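Local coordinates for protein putative sugar ABC transporter (Yersinia enterocolitica subsp. enterocolitica 8081, PDB 5ULB) that probably serves as the periplasmic binding protein of an ABC importer, holding a methylthioribose-like sugar, here its seleno analogue, between two lobes, at residues F132-L135 against V136-N140; S89-L92 against V93-I96; Q83-D86 against P87-T90. One frame throughout, in Å; residues are numbered along the deposited sequence.

Interaction 1 (F132-L135 against V136-N140); sequences FGQL and VKDFN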
loop_
_atom_site.group_PDB
_atom_site.type_symbol
_atom_site.label_atom_id
_atom_site.label_comp_id
_atom_site.label_asym_id
_atom_site.label_seq_id
_atom_site.Cartn_x
_atom_site.Cartn_y
_atom_site.Cartn_z
ATOM N N PHE A 132 -12.310 0.460 10.489
ATOM C CA PHE A 132 -13.400 1.281 10.917
ATOM C C PHE A 132 -14.503 0.482 11.622
ATOM O O PHE A 132 -15.119 0.947 12.576
ATOM C CB PHE A 132 -13.975 2.152 9.771
ATOM C CG PHE A 132 -14.951 3.191 10.222
ATOM C CD1 PHE A 132 -14.519 4.250 10.960
ATOM C CD2 PHE A 132 -16.314 3.092 9.908
ATOM C CE1 PHE A 132 -15.366 5.174 11.372
ATOM C CE2 PHE A 132 -17.190 4.044 10.372
ATOM C CZ PHE A 132 -16.697 5.070 11.131
ATOM N N GLY A 133 -14.747 -0.725 11.142
ATOM C CA GLY A 133 -15.708 -1.550 11.835
ATOM C C GLY A 133 -15.323 -1.891 13.216
ATOM O O GLY A 133 -16.167 -2.040 14.101
ATOM N N GLN A 134 -14.014 -2.054 13.517
ATOM C CA GLN A 134 -13.565 -2.273 14.910
ATOM C C GLN A 134 -13.843 -1.084 15.729
ATOM O O GLN A 134 -14.196 -1.246 16.909
ATOM C CB GLN A 134 -12.111 -2.661 14.963
ATOM C CG GLN A 134 -11.710 -3.249 16.312
ATOM C CD GLN A 134 -12.372 -4.579 16.660
ATOM O OE1 GLN A 134 -12.429 -5.501 15.764
ATOM N NE2 GLN A 134 -12.950 -4.641 17.799
ATOM N N LEU A 135 -13.688 0.102 15.185
ATOM C CA LEU A 135 -14.022 1.335 15.888
ATOM C C LEU A 135 -15.511 1.314 16.306
ATOM O O LEU A 135 -15.961 1.578 17.404
ATOM C CB LEU A 135 -13.624 2.541 15.042
ATOM C CG LEU A 135 -13.744 3.958 15.619
ATOM C CD1 LEU A 135 -13.010 4.901 14.683
ATOM C CD2 LEU A 135 -15.162 4.410 15.742
ATOM N N VAL A 136 -16.347 0.959 15.330
ATOM C CA VAL A 136 -17.798 0.908 15.577
ATOM C C VAL A 136 -18.077 -0.054 16.682
ATOM O O VAL A 136 -18.917 0.237 17.560
ATOM C CB VAL A 136 -18.529 0.534 14.297
ATOM C CG1 VAL A 136 -20.019 0.234 14.579
ATOM C CG2 VAL A 136 -18.392 1.653 13.191
ATOM N N LYS A 137 -17.514 -1.267 16.621
ATOM C CA LYS A 137 -17.740 -2.317 17.635
ATOM C C LYS A 137 -17.269 -1.764 19.001
ATOM O O LYS A 137 -17.988 -1.869 20.001
ATOM C CB LYS A 137 -16.920 -3.513 17.286
ATOM C CG LYS A 137 -17.409 -4.346 16.132
ATOM C CD LYS A 137 -16.478 -5.576 15.863
ATOM C CE LYS A 137 -16.977 -6.395 14.702
ATOM N NZ LYS A 137 -16.077 -7.448 14.342
ATOM N N ASP A 138 -16.081 -1.201 19.072
ATOM C CA ASP A 138 -15.478 -0.783 20.357
ATOM C C ASP A 138 -16.282 0.333 21.017
ATOM O O ASP A 138 -16.294 0.417 22.188
ATOM C CB ASP A 138 -14.080 -0.331 20.155
ATOM C CG ASP A 138 -13.113 -1.505 19.854
ATOM O OD1 ASP A 138 -13.491 -2.699 19.928
ATOM O OD2 ASP A 138 -11.862 -1.202 19.604
ATOM N N PHE A 139 -16.958 1.183 20.210
ATOM C CA PHE A 139 -17.721 2.295 20.720
ATOM C C PHE A 139 -19.249 2.054 20.685
ATOM O O PHE A 139 -20.049 2.969 20.933
ATOM C CB PHE A 139 -17.300 3.593 20.039
ATOM C CG PHE A 139 -15.953 4.044 20.469
ATOM C CD1 PHE A 139 -15.804 4.838 21.569
ATOM C CD2 PHE A 139 -14.854 3.600 19.842
ATOM C CE1 PHE A 139 -14.527 5.211 22.023
ATOM C CE2 PHE A 139 -13.601 3.974 20.302
ATOM C CZ PHE A 139 -13.409 4.775 21.375
ATOM N N ASN A 140 -19.632 0.833 20.339
ATOM C CA ASN A 140 -21.103 0.549 20.236
ATOM C C ASN A 140 -21.891 1.536 19.417
ATOM O O ASN A 140 -23.002 1.952 19.718
ATOM C CB ASN A 140 -21.810 0.415 21.595
ATOM C CG ASN A 140 -21.440 -0.797 22.410
ATOM O OD1 ASN A 140 -20.303 -0.979 22.810
ATOM N ND2 ASN A 140 -22.461 -1.552 22.782
HETATM O O HOH W 1 -13.538 -5.828 13.238
#
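V136 N donates to F132 O, one helical turn back, at 3.0 Å. Its CG2, anti to the carbonyl carbon and beside the N, turns back over that turn, 3.4 Å from F132 O and 3.9 Å from F132 CE2; beta-branched valine suits the spot because one methyl meets both carbonyl and ring. L135 O accepts from F139 N and lies in the plane of the F139 ring, at its edge, 3.4 Å from F139 CD2, while L135 CD2 packs 4.2 Å from F139 CD2. Q134 and D138 are clasped twice: D138 N donates to Q134 O, and Q134 NE2 reaches D138 OD1 at 2.9 Å, meeting it from above the carboxylate plane. Q134 gets there with CG anti to its own N (chi1 -165°) and a bend at chi2. Its OE1 accepts a hydrogen bond from a water, which in turn accepts one from K137 NZ, so a long amide suits a turn flanked by both charges. N140, with positive phi, is the C-prime residue of the Schellman motif ending helix 124-138. Around it, L135 touches I145 and A208; F132 meets W210 of strand 208-211 and, edge-to-face, Y163 of helix 154-169; at the polar edge D138 OD2 bonds Y235 OH of strand 233-237.

Interaction 2 (S89-L92 against V93-I96); sequences STEL and VKRI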
loop_
_atom_site.group_PDB
_atom_site.type_symbol
_atom_site.label_atom_id
_atom_site.label_comp_id
_atom_site.label_asym_id
_atom_site.label_seq_id
_atom_site.Cartn_x
_atom_site.Cartn_y
_atom_site.Cartn_z
ATOM N N SER A 89 -4.032 8.281 -16.370
ATOM C CA SER A 89 -3.415 6.984 -16.296
ATOM C C SER A 89 -3.849 6.006 -17.362
ATOM O O SER A 89 -3.043 5.203 -17.856
ATOM C CB SER A 89 -3.522 6.320 -14.896
ATOM O OG SER A 89 -2.766 7.036 -13.948
ATOM N N THR A 90 -5.130 6.088 -17.746
ATOM C CA THR A 90 -5.565 5.153 -18.781
ATOM C C THR A 90 -4.804 5.333 -20.085
ATOM O O THR A 90 -4.423 4.339 -20.694
ATOM C CB THR A 90 -7.074 5.324 -18.981
ATOM O OG1 THR A 90 -7.797 5.003 -17.775
ATOM C CG2 THR A 90 -7.628 4.456 -20.041
ATOM N N GLU A 91 -4.696 6.560 -20.623
ATOM C CA GLU A 91 -4.048 6.778 -21.901
ATOM C C GLU A 91 -2.568 6.461 -21.728
ATOM O O GLU A 91 -1.935 5.971 -22.646
ATOM C CB GLU A 91 -4.264 8.222 -22.389
ATOM C CG GLU A 91 -5.638 8.322 -23.039
ATOM C CD GLU A 91 -5.645 7.604 -24.398
ATOM O OE1 GLU A 91 -6.564 6.819 -24.679
ATOM O OE2 GLU A 91 -4.677 7.801 -25.157
ATOM N N LEU A 92 -1.984 6.723 -20.549
ATOM C CA LEU A 92 -0.553 6.435 -20.331
ATOM C C LEU A 92 -0.286 4.941 -20.478
ATOM O O LEU A 92 0.609 4.478 -21.156
ATOM C CB LEU A 92 -0.055 6.868 -18.949
ATOM C CG LEU A 92 0.717 8.101 -18.626
ATOM C CD1 LEU A 92 1.138 8.044 -17.175
ATOM C CD2 LEU A 92 1.921 8.121 -19.498
ATOM N N VAL A 93 -1.160 4.123 -19.839
ATOM C CA VAL A 93 -1.044 2.670 -19.917
ATOM C C VAL A 93 -1.294 2.150 -21.284
ATOM O O VAL A 93 -0.601 1.252 -21.763
ATOM C CB VAL A 93 -1.868 2.000 -18.822
ATOM C CG1 VAL A 93 -1.828 0.475 -18.993
ATOM C CG2 VAL A 93 -1.377 2.359 -17.449
ATOM N N LYS A 94 -2.273 2.724 -21.972
ATOM C CA LYS A 94 -2.477 2.325 -23.350
ATOM C C LYS A 94 -1.199 2.575 -24.239
ATOM O O LYS A 94 -0.872 1.800 -25.150
ATOM C CB LYS A 94 -3.661 2.998 -24.046
ATOM C CG LYS A 94 -5.006 2.516 -23.462
ATOM C CD LYS A 94 -6.155 3.308 -24.080
ATOM C CE LYS A 94 -7.444 2.795 -23.486
ATOM N NZ LYS A 94 -8.553 3.526 -24.078
ATOM N N ARG A 95 -0.471 3.666 -23.940
ATOM C CA ARG A 95 0.728 3.983 -24.703
ATOM C C ARG A 95 1.869 2.934 -24.333
ATOM O O ARG A 95 2.654 2.517 -25.176
ATOM C CB ARG A 95 1.179 5.424 -24.425
ATOM C CG ARG A 95 2.188 5.955 -25.448
ATOM C CD ARG A 95 2.163 7.507 -25.583
ATOM N NE ARG A 95 3.125 8.035 -24.682
ATOM C CZ ARG A 95 4.448 8.012 -24.863
ATOM N NH1 ARG A 95 5.220 8.503 -23.896
ATOM N NH2 ARG A 95 5.034 7.478 -25.960
ATOM N N ILE A 96 1.911 2.521 -23.077
ATOM C CA ILE A 96 2.883 1.538 -22.651
ATOM C C ILE A 96 2.622 0.282 -23.452
ATOM O O ILE A 96 3.530 -0.312 -24.027
ATOM C CB ILE A 96 2.756 1.245 -21.145
ATOM C CG1 ILE A 96 3.174 2.480 -20.311
ATOM C CG2 ILE A 96 3.648 0.073 -20.724
ATOM C CD1 ILE A 96 2.901 2.357 -18.806
HETATM O O HOH W 2 -8.185 6.252 -22.978
#
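K94 lies beside T90 and crosses E91 on the outward side of helix 89-98, the helical link of the beta-alpha-beta unit formed with strands 78-82 and 102-106. The lysine is extended beyond CG, and its aliphatic part does the nearer touching: CE packs 3.8 Å from T90 CG2, and CD lies 3.6 Å from E91 OE1. Its ammonium makes a long salt bridge, NZ to E91 OE1 at 3.9 Å. A water also accepts from NZ, but its link to OE1 is too short to be trusted and remains doubtful. E91 points its CB away from the following turn, and a bend at chi2 (-72°) brings the carboxylate back. Such long, flexible charged chains suit an exposed helix face, where polar ends can meet while methylenes cover the backbone.

Behind them runs regular helical bonding, with K94 N donating to T90 O and V93 N to S89 O. T90 OG1 is held by Q111 N, which fixes the threonine's rotation and so leaves its methyl beside the lysine. R95, also at the surface, sends NH1 to N69 OD1 of helix 61-73 in one of its two conformers. The apolar residues turn inward: V93 rests on L81, I96 on I79 and I72, and L92, in one of two conformers, on V68. Beta-branched V93 lies close against the preceding turn, its CG2 3.3 Å from S89 O.

Interaction 3 (Q83-D86 against P87-T90); sequences QGRD and PYST
The loop between strand 78-82 and helix 89-98 begins at the sugar pocket with Q83 and turns into the helix through a cis peptide bond between D86 and P87. R85 and S89 join its two halves, with R85 O accepting from both S89 N, at 3.2 Å, and S89 OG, at 2.9 Å. Both donors approach from the same face of the carbonyl plane; the hydroxyl stands well above it, 41° out. A small serine suits this spot, since its short hydroxyl can grip the same oxygen as its own amide.

That oxygen also sits over the centre of the Y88 ring, 3.3 Å above its plane. Y88 turns its ring under the loop by placing CG between its backbone N and carbonyl carbon (chi1 56°), and the long phenol carries OH to R85 N at 3.0 Å. The hydroxyl also bonds D61 OD1. At the outer edge a water donates to D86 OD1, 2.7 Å away, and accepts from T90 OG1, linking the loop to the first helical turn.

Beyond the backbone, R85 makes a cation-pi contact with F153 of the pocket, and Q83 NE2 forms a weak hydrogen bond with sugar O4. Gripped by Y88 OH on one side and by the S89 hydroxyl and amide on the other, the R85 backbone is probably held in place, consistent with a firm loop next to the ligand.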
loop_
_atom_site.group_PDB
_atom_site.type_symbol
_atom_site.label_atom_id
_atom_site.label_comp_id
_atom_site.label_asym_id
_atom_site.label_seq_id
_atom_site.Cartn_x
_atom_site.Cartn_y
_atom_site.Cartn_z
ATOM N N GLN A 83 -0.345 4.069 -7.735
ATOM C CA GLN A 83 -1.045 5.274 -7.414
ATOM C C GLN A 83 -1.172 6.270 -8.557
ATOM O O GLN A 83 -1.360 7.471 -8.357
ATOM C CB GLN A 83 -0.535 5.990 -6.134
ATOM C CG GLN A 83 -0.846 5.227 -4.784
ATOM C CD GLN A 83 0.071 4.167 -4.469
ATOM O OE1 GLN A 83 1.209 4.186 -4.942
ATOM N NE2 GLN A 83 -0.358 3.179 -3.697
ATOM N N GLY A 84 -1.189 5.758 -9.797
ATOM C CA GLY A 84 -1.528 6.634 -10.956
ATOM C C GLY A 84 -2.962 7.081 -10.879
ATOM O O GLY A 84 -3.852 6.278 -10.568
ATOM N N ARG A 85 -3.197 8.362 -11.137
ATOM C CA ARG A 85 -4.517 8.950 -10.965
ATOM C C ARG A 85 -5.215 9.189 -12.303
ATOM O O ARG A 85 -4.607 9.205 -13.390
ATOM C CB ARG A 85 -4.429 10.249 -10.137
ATOM C CG ARG A 85 -3.971 10.022 -8.743
ATOM C CD ARG A 85 -3.885 11.313 -7.882
ATOM N NE ARG A 85 -5.043 12.120 -8.050
ATOM C CZ ARG A 85 -5.226 13.168 -7.379
ATOM N NH1 ARG A 85 -6.352 13.876 -7.581
ATOM N NH2 ARG A 85 -4.226 13.524 -6.587
ATOM N N ASP A 86 -6.496 9.444 -12.175
ATOM C CA ASP A 86 -7.218 10.089 -13.266
ATOM C C ASP A 86 -6.776 11.542 -13.367
ATOM O O ASP A 86 -6.394 12.144 -12.385
ATOM C CB ASP A 86 -8.754 10.075 -12.904
ATOM C CG ASP A 86 -9.464 8.735 -13.273
ATOM O OD1 ASP A 86 -9.192 8.210 -14.386
ATOM O OD2 ASP A 86 -10.305 8.343 -12.449
ATOM N N PRO A 87 -6.820 12.108 -14.550
ATOM C CA PRO A 87 -7.432 11.576 -15.801
ATOM C C PRO A 87 -6.463 10.862 -16.686
ATOM O O PRO A 87 -6.882 10.264 -17.709
ATOM C CB PRO A 87 -7.832 12.871 -16.539
ATOM C CG PRO A 87 -6.816 13.845 -16.136
ATOM C CD PRO A 87 -6.545 13.568 -14.647
ATOM N N TYR A 88 -5.185 10.903 -16.339
ATOM C CA TYR A 88 -4.153 10.550 -17.346
ATOM C C TYR A 88 -3.747 9.039 -17.427
ATOM O O TYR A 88 -3.081 8.642 -18.410
ATOM C CB TYR A 88 -2.888 11.431 -17.101
ATOM C CG TYR A 88 -2.411 11.245 -15.659
ATOM C CD1 TYR A 88 -1.668 10.160 -15.319
ATOM C CD2 TYR A 88 -2.787 12.183 -14.629
ATOM C CE1 TYR A 88 -1.222 9.956 -14.019
ATOM C CE2 TYR A 88 -2.403 11.967 -13.329
ATOM C CZ TYR A 88 -1.588 10.829 -13.002
ATOM O OH TYR A 88 -1.254 10.602 -11.704
ATOM N N SER A 89 -4.032 8.281 -16.370
ATOM C CA SER A 89 -3.415 6.984 -16.296
ATOM C C SER A 89 -3.849 6.006 -17.362
ATOM O O SER A 89 -3.043 5.203 -17.856
ATOM C CB SER A 89 -3.522 6.320 -14.896
ATOM O OG SER A 89 -2.766 7.036 -13.948
ATOM N N THR A 90 -5.130 6.088 -17.746
ATOM C CA THR A 90 -5.565 5.153 -18.781
ATOM C C THR A 90 -4.804 5.333 -20.085
ATOM O O THR A 90 -4.423 4.339 -20.694
ATOM C CB THR A 90 -7.074 5.324 -18.981
ATOM O OG1 THR A 90 -7.797 5.003 -17.775
ATOM C CG2 THR A 90 -7.628 4.456 -20.041
HETATM O O HOH W 3 -7.179 7.060 -15.836
#

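How the interactions relate
From the N terminus, interaction 3 comes first: it closes the loop that leaves strand 78-82 beside the sugar and enters helix 89-98. Interaction 2 follows directly and overlaps it, sharing S89 and T90, their centres 8 Å apart; the pair runs from pocket rim to the body of that helix, which packs on strand 78-82 and helix 61-73. Interaction 1 lies later, at the end of helix 124-138, on the opposite side of the chain's centre from interaction 2 and about 40 Å from it between centres. It joins its helix to strands 143-148, 208-211 and 233-237 and to helix 154-169. Interactions 3 and 2 thus overlap end to end, interaction 1 follows in series, and none encloses another.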